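Local coordinates for protein HAD hydrolase, family IA, variant 3 (Entamoeba histolytica, PDB 6W04) that binds magnesium and is probably a hydrolase of the haloacid dehalogenase (HAD) superfamily, at residues E73-L87 and D112-H124. Residues are numbered along the deposited sequence; the frame is centred on the assembly and turned at random. Where two conformers were deposited one is given.
Sequences ENLYRTMLMKSDIKL and DWGNVQVFIQKYH
Asn-115 uses both ends of its amide on helix 73-82. Its OD1 accepts from Arg-77 NE at 2.7 Å and lies close to the guanidinium plane, while its ND2 points straight at Glu-73 OE1, 3.1 Å away, meeting that oxygen from above the carboxylate plane. The two bonds fix which way round the amide sits, and Asn-48 takes the other carboxylate oxygen of Glu-73. Arg-77 lies with one guanidinium face over Gly-114 CA; its NH1 is salt-bridged to Glu-70, and Asp-112 OD2 adds a long bridge to the same NH1 at 3.7 Å. Asp-112 is also the N-cap of helix 113-123, through OD1 to Asn-115 N.

At the far end, Lys-122 runs out extended, CG anti to the backbone N (chi1 179°), and turns only at its last torsion, which brings NZ to Met-81 O (3.0 Å), in the last turn of helix 73-82, and Ser-83 O (2.8 Å), just beyond its end. Beside it, Tyr-123 OH donates to Ile-85 O at 2.6 Å, from above the carbonyl plane.

Over these lengths helix segments 73-82 and 113-123 run almost parallel, 4° apart, with a closest axis approach of 10.0 Å, and join the helical cap to the Rossmann-like HAD core, where helix 113-123 follows directly on strand 105-112. Between the polar ends, Leu-80 is a knob in the hole formed by Val-118, Phe-119, Lys-122 and Tyr-123, its CD2 at the edge of the Phe-119 ring. Val-118 splits its methyls, CG1 to Met-81 CG and CG2 to the aliphatic part of Arg-77. Tyr-76, its hydroxyl bonded to Asp-15, brings that oxygen to the Phe-119 edge; Phe-119 in turn touches the magnesium ligand Asn-9 and stacks on Phe-8. Toward solvent the Met-81 methyl rests against Gln-121, while past the helix Leu-87 CG packs on Tyr-123 CD1.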
loop_
_atom_site.group_PDB
_atom_site.type_symbol
_atom_site.label_atom_id
_atom_site.label_comp_id
_atom_site.label_asym_id
_atom_site.label_seq_id
_atom_site.Cartn_x
_atom_site.Cartn_y
_atom_site.Cartn_z
ATOM N N GLU A 73 -4.271 14.525 -4.376
ATOM C CA GLU A 73 -4.355 13.272 -5.117
ATOM C C GLU A 73 -4.477 13.503 -6.614
ATOM O O GLU A 73 -3.950 12.704 -7.397
ATOM C CB GLU A 73 -5.514 12.398 -4.604
ATOM C CG GLU A 73 -5.334 11.949 -3.148
ATOM C CD GLU A 73 -4.099 11.052 -2.842
ATOM O OE1 GLU A 73 -3.176 10.870 -3.669
ATOM O OE2 GLU A 73 -4.051 10.521 -1.716
ATOM N N ASN A 74 -5.142 14.584 -7.030
ATOM C CA ASN A 74 -5.141 14.933 -8.442
ATOM C C ASN A 74 -3.720 15.198 -8.947
ATOM O O ASN A 74 -3.355 14.767 -10.051
ATOM C CB ASN A 74 -6.041 16.145 -8.671
ATOM C CG ASN A 74 -5.945 16.671 -10.071
ATOM O OD1 ASN A 74 -5.632 17.839 -10.285
ATOM N ND2 ASN A 74 -6.190 15.803 -11.044
ATOM N N LEU A 75 -2.910 15.913 -8.165
ATOM C CA LEU A 75 -1.515 16.130 -8.562
ATOM C C LEU A 75 -0.768 14.797 -8.642
ATOM O O LEU A 75 -0.075 14.513 -9.625
ATOM C CB LEU A 75 -0.829 17.097 -7.595
ATOM C CG LEU A 75 0.684 17.392 -7.740
ATOM C CD1 LEU A 75 1.073 17.815 -9.160
ATOM C CD2 LEU A 75 1.142 18.494 -6.735
ATOM N N TYR A 76 -0.936 13.945 -7.632
ATOM C CA TYR A 76 -0.274 12.644 -7.622
ATOM C C TYR A 76 -0.652 11.795 -8.835
ATOM O O TYR A 76 0.225 11.226 -9.504
ATOM C CB TYR A 76 -0.609 11.916 -6.318
ATOM C CG TYR A 76 -0.319 10.441 -6.353
ATOM C CD1 TYR A 76 0.984 9.970 -6.184
ATOM C CD2 TYR A 76 -1.339 9.510 -6.560
ATOM C CE1 TYR A 76 1.265 8.595 -6.236
ATOM C CE2 TYR A 76 -1.072 8.126 -6.586
ATOM C CZ TYR A 76 0.258 7.695 -6.421
ATOM O OH TYR A 76 0.562 6.350 -6.449
ATOM N N ARG A 77 -1.955 11.687 -9.131
ATOM C CA ARG A 77 -2.408 10.864 -10.255
ATOM C C ARG A 77 -1.818 11.338 -11.564
ATOM O O ARG A 77 -1.455 10.525 -12.418
ATOM C CB ARG A 77 -3.929 10.905 -10.391
ATOM C CG ARG A 77 -4.650 10.153 -9.371
ATOM C CD ARG A 77 -6.118 10.472 -9.479
ATOM N NE ARG A 77 -6.678 10.510 -8.146
ATOM C CZ ARG A 77 -7.631 11.345 -7.764
ATOM N NH1 ARG A 77 -8.061 11.296 -6.519
ATOM N NH2 ARG A 77 -8.150 12.214 -8.628
ATOM N N THR A 78 -1.770 12.655 -11.754
ATOM C CA THR A 78 -1.244 13.226 -12.983
ATOM C C THR A 78 0.240 12.911 -13.128
ATOM O O THR A 78 0.699 12.489 -14.198
ATOM C CB THR A 78 -1.502 14.729 -12.966
ATOM O OG1 THR A 78 -2.913 14.943 -12.936
ATOM C CG2 THR A 78 -0.927 15.386 -14.197
ATOM N N MET A 79 0.998 13.091 -12.045
ATOM C CA MET A 79 2.428 12.782 -12.062
ATOM C C MET A 79 2.684 11.288 -12.261
ATOM O O MET A 79 3.552 10.898 -13.054
ATOM C CB MET A 79 3.076 13.269 -10.763
ATOM C CG MET A 79 2.970 14.798 -10.569
ATOM S SD MET A 79 4.007 15.776 -11.729
ATOM C CE MET A 79 5.605 14.983 -11.473
ATOM N N LEU A 80 1.953 10.440 -11.528
ATOM C CA LEU A 80 2.100 8.999 -11.659
ATOM C C LEU A 80 1.859 8.541 -13.097
ATOM O O LEU A 80 2.644 7.757 -13.646
ATOM C CB LEU A 80 1.156 8.263 -10.698
ATOM C CG LEU A 80 1.315 6.736 -10.820
ATOM C CD1 LEU A 80 2.731 6.367 -10.280
ATOM C CD2 LEU A 80 0.264 6.004 -10.031
ATOM N N MET A 81 0.783 9.035 -13.727
ATOM C CA MET A 81 0.478 8.636 -15.100
ATOM C C MET A 81 1.612 8.980 -16.053
ATOM O O MET A 81 1.929 8.199 -16.956
ATOM C CB MET A 81 -0.819 9.297 -15.570
ATOM C CG MET A 81 -2.038 8.429 -15.415
ATOM S SD MET A 81 -1.953 6.995 -16.500
ATOM C CE MET A 81 -3.642 6.427 -16.379
ATOM N N LYS A 82 2.224 10.153 -15.900
ATOM C CA LYS A 82 3.285 10.456 -16.856
ATOM C C LYS A 82 4.651 9.949 -16.408
ATOM O O LYS A 82 5.572 9.926 -17.232
ATOM C CB LYS A 82 3.359 11.957 -17.166
ATOM C CG LYS A 82 3.605 12.886 -16.006
ATOM C CD LYS A 82 3.452 14.335 -16.504
ATOM C CE LYS A 82 3.364 15.315 -15.348
ATOM N NZ LYS A 82 3.382 16.729 -15.796
ATOM N N SER A 83 4.775 9.483 -15.163
ATOM C CA SER A 83 6.015 8.901 -14.664
ATOM C C SER A 83 6.283 7.545 -15.331
ATOM O O SER A 83 5.442 6.994 -16.054
ATOM C CB SER A 83 5.941 8.705 -13.150
ATOM O OG SER A 83 5.188 7.531 -12.874
ATOM N N ASP A 84 7.491 7.007 -15.109
ATOM C CA ASP A 84 7.815 5.664 -15.588
ATOM C C ASP A 84 7.963 4.696 -14.419
ATOM O O ASP A 84 8.643 3.677 -14.527
ATOM C CB ASP A 84 9.068 5.663 -16.475
ATOM C CG ASP A 84 10.342 6.023 -15.712
ATOM O OD1 ASP A 84 10.282 6.243 -14.488
ATOM O OD2 ASP A 84 11.412 6.090 -16.352
ATOM N N ILE A 85 7.349 5.016 -13.289
ATOM C CA ILE A 85 7.333 4.081 -12.166
ATOM C C ILE A 85 6.662 2.792 -12.614
ATOM O O ILE A 85 5.534 2.806 -13.118
ATOM C CB ILE A 85 6.619 4.704 -10.976
ATOM C CG1 ILE A 85 7.389 5.946 -10.511
ATOM C CG2 ILE A 85 6.431 3.670 -9.853
ATOM C CD1 ILE A 85 6.545 6.837 -9.573
ATOM N N LYS A 86 7.366 1.676 -12.463
ATOM C CA LYS A 86 6.911 0.369 -12.923
ATOM C C LYS A 86 6.513 -0.495 -11.729
ATOM O O LYS A 86 6.886 -0.216 -10.580
ATOM C CB LYS A 86 8.009 -0.341 -13.721
ATOM C CG LYS A 86 8.377 0.343 -15.021
ATOM C CD LYS A 86 9.599 -0.301 -15.664
ATOM C CE LYS A 86 9.992 0.439 -16.939
ATOM N NZ LYS A 86 10.236 1.893 -16.675
ATOM N N LEU A 87 5.776 -1.570 -12.014
ATOM C CA LEU A 87 5.540 -2.574 -10.986
ATOM C C LEU A 87 6.874 -3.124 -10.496
ATOM O O LEU A 87 7.801 -3.320 -11.281
ATOM C CB LEU A 87 4.664 -3.701 -11.524
ATOM C CG LEU A 87 3.183 -3.393 -11.719
ATOM C CD1 LEU A 87 2.496 -4.567 -12.389
ATOM C CD2 LEU A 87 2.502 -3.067 -10.403
ATOM N N ASP A 112 -8.109 5.751 -2.475
ATOM C CA ASP A 112 -9.487 5.916 -2.929
ATOM C C ASP A 112 -9.632 5.453 -4.379
ATOM O O ASP A 112 -8.657 5.152 -5.063
ATOM C CB ASP A 112 -9.941 7.375 -2.790
ATOM C CG ASP A 112 -9.195 8.360 -3.714
ATOM O OD1 ASP A 112 -8.338 7.997 -4.564
ATOM O OD2 ASP A 112 -9.490 9.567 -3.573
ATOM N N TRP A 113 -10.878 5.422 -4.864
ATOM C CA TRP A 113 -11.110 4.940 -6.228
ATOM C C TRP A 113 -10.381 5.794 -7.269
ATOM O O TRP A 113 -9.871 5.267 -8.270
ATOM C CB TRP A 113 -12.605 4.916 -6.554
ATOM C CG TRP A 113 -12.774 4.658 -8.016
ATOM C CD1 TRP A 113 -13.094 5.569 -8.992
ATOM C CD2 TRP A 113 -12.555 3.406 -8.688
ATOM N NE1 TRP A 113 -13.121 4.945 -10.225
ATOM C CE2 TRP A 113 -12.801 3.618 -10.061
ATOM C CE3 TRP A 113 -12.200 2.121 -8.253
ATOM C CZ2 TRP A 113 -12.662 2.602 -11.007
ATOM C CZ3 TRP A 113 -12.077 1.096 -9.199
ATOM C CH2 TRP A 113 -12.302 1.353 -10.563
ATOM N N GLY A 114 -10.357 7.118 -7.079
ATOM C CA GLY A 114 -9.637 7.977 -8.018
ATOM C C GLY A 114 -8.250 7.455 -8.355
ATOM O O GLY A 114 -7.870 7.347 -9.531
ATOM N N ASN A 115 -7.473 7.115 -7.325
ATOM C CA ASN A 115 -6.112 6.623 -7.555
ATOM C C ASN A 115 -6.132 5.223 -8.160
ATOM O O ASN A 115 -5.338 4.916 -9.067
ATOM C CB ASN A 115 -5.314 6.643 -6.237
ATOM C CG ASN A 115 -4.859 8.027 -5.848
ATOM O OD1 ASN A 115 -5.106 9.001 -6.564
ATOM N ND2 ASN A 115 -4.190 8.135 -4.693
ATOM N N VAL A 116 -7.055 4.367 -7.697
ATOM C CA VAL A 116 -7.113 2.988 -8.181
ATOM C C VAL A 116 -7.413 2.968 -9.675
ATOM O O VAL A 116 -6.869 2.150 -10.426
ATOM C CB VAL A 116 -8.161 2.183 -7.387
ATOM C CG1 VAL A 116 -8.399 0.834 -8.049
ATOM C CG2 VAL A 116 -7.727 1.987 -5.920
ATOM N N GLN A 117 -8.288 3.869 -10.128
ATOM C CA GLN A 117 -8.563 3.999 -11.555
ATOM C C GLN A 117 -7.275 4.238 -12.333
ATOM O O GLN A 117 -7.058 3.646 -13.397
ATOM C CB GLN A 117 -9.566 5.138 -11.775
ATOM C CG GLN A 117 -10.080 5.294 -13.193
ATOM C CD GLN A 117 -11.254 6.273 -13.305
ATOM O OE1 GLN A 117 -12.356 6.021 -12.810
ATOM N NE2 GLN A 117 -11.026 7.372 -13.988
ATOM N N VAL A 118 -6.396 5.087 -11.808
ATOM C CA VAL A 118 -5.125 5.337 -12.481
ATOM C C VAL A 118 -4.245 4.091 -12.438
ATOM O O VAL A 118 -3.630 3.718 -13.450
ATOM C CB VAL A 118 -4.438 6.570 -11.851
ATOM C CG1 VAL A 118 -2.973 6.669 -12.266
ATOM C CG2 VAL A 118 -5.175 7.824 -12.296
ATOM N N PHE A 119 -4.185 3.417 -11.276
ATOM C CA PHE A 119 -3.386 2.196 -11.146
ATOM C C PHE A 119 -3.786 1.158 -12.187
ATOM O O PHE A 119 -2.923 0.581 -12.861
ATOM C CB PHE A 119 -3.538 1.577 -9.752
ATOM C CG PHE A 119 -3.165 2.477 -8.618
ATOM C CD1 PHE A 119 -2.314 3.556 -8.794
ATOM C CD2 PHE A 119 -3.654 2.206 -7.341
ATOM C CE1 PHE A 119 -1.996 4.372 -7.707
ATOM C CE2 PHE A 119 -3.335 3.005 -6.266
ATOM C CZ PHE A 119 -2.500 4.087 -6.442
ATOM N N ILE A 120 -5.094 0.883 -12.304
ATOM C CA ILE A 120 -5.586 -0.103 -13.268
ATOM C C ILE A 120 -5.243 0.327 -14.684
ATOM O O ILE A 120 -4.752 -0.463 -15.493
ATOM C CB ILE A 120 -7.106 -0.308 -13.105
ATOM C CG1 ILE A 120 -7.408 -0.897 -11.720
ATOM C CG2 ILE A 120 -7.661 -1.191 -14.227
ATOM C CD1 ILE A 120 -8.889 -0.815 -11.317
ATOM N N GLN A 121 -5.513 1.594 -15.005
ATOM C CA GLN A 121 -5.237 2.125 -16.330
ATOM C C GLN A 121 -3.752 2.015 -16.675
ATOM O O GLN A 121 -3.378 1.498 -17.735
ATOM C CB GLN A 121 -5.702 3.585 -16.365
ATOM C CG GLN A 121 -6.307 4.103 -17.642
ATOM C CD GLN A 121 -7.143 5.374 -17.402
ATOM O OE1 GLN A 121 -7.923 5.780 -18.263
ATOM N NE2 GLN A 121 -6.983 5.997 -16.219
ATOM N N LYS A 122 -2.888 2.497 -15.781
ATOM C CA LYS A 122 -1.460 2.605 -16.093
ATOM C C LYS A 122 -0.785 1.237 -16.090
ATOM O O LYS A 122 0.086 0.966 -16.921
ATOM C CB LYS A 122 -0.772 3.540 -15.076
ATOM C CG LYS A 122 0.741 3.692 -15.304
ATOM C CD LYS A 122 1.379 4.696 -14.320
ATOM C CE LYS A 122 2.880 4.905 -14.668
ATOM N NZ LYS A 122 3.060 5.609 -15.979
ATOM N N TYR A 123 -1.162 0.361 -15.171
ATOM C CA TYR A 123 -0.445 -0.892 -15.020
ATOM C C TYR A 123 -1.156 -2.091 -15.634
ATOM O O TYR A 123 -0.647 -3.210 -15.517
ATOM C CB TYR A 123 -0.147 -1.132 -13.532
ATOM C CG TYR A 123 0.762 -0.039 -13.001
ATOM C CD1 TYR A 123 2.079 0.047 -13.431
ATOM C CD2 TYR A 123 0.290 0.941 -12.121
ATOM C CE1 TYR A 123 2.931 1.074 -12.980
ATOM C CE2 TYR A 123 1.132 1.979 -11.686
ATOM C CZ TYR A 123 2.449 2.033 -12.119
ATOM O OH TYR A 123 3.321 3.020 -11.687
ATOM N N HIS A 124 -2.288 -1.892 -16.312
ATOM C CA HIS A 124 -2.985 -2.999 -16.994
ATOM C C HIS A 124 -3.320 -4.117 -16.016
ATOM O O HIS A 124 -3.195 -5.301 -16.326
ATOM C CB HIS A 124 -2.157 -3.534 -18.163
ATOM C CG HIS A 124 -1.567 -2.452 -19.008
ATOM N ND1 HIS A 124 -2.345 -1.525 -19.668
ATOM C CD2 HIS A 124 -0.280 -2.128 -19.274
ATOM C CE1 HIS A 124 -1.559 -0.690 -20.327
ATOM N NE2 HIS A 124 -0.303 -1.034 -20.104
#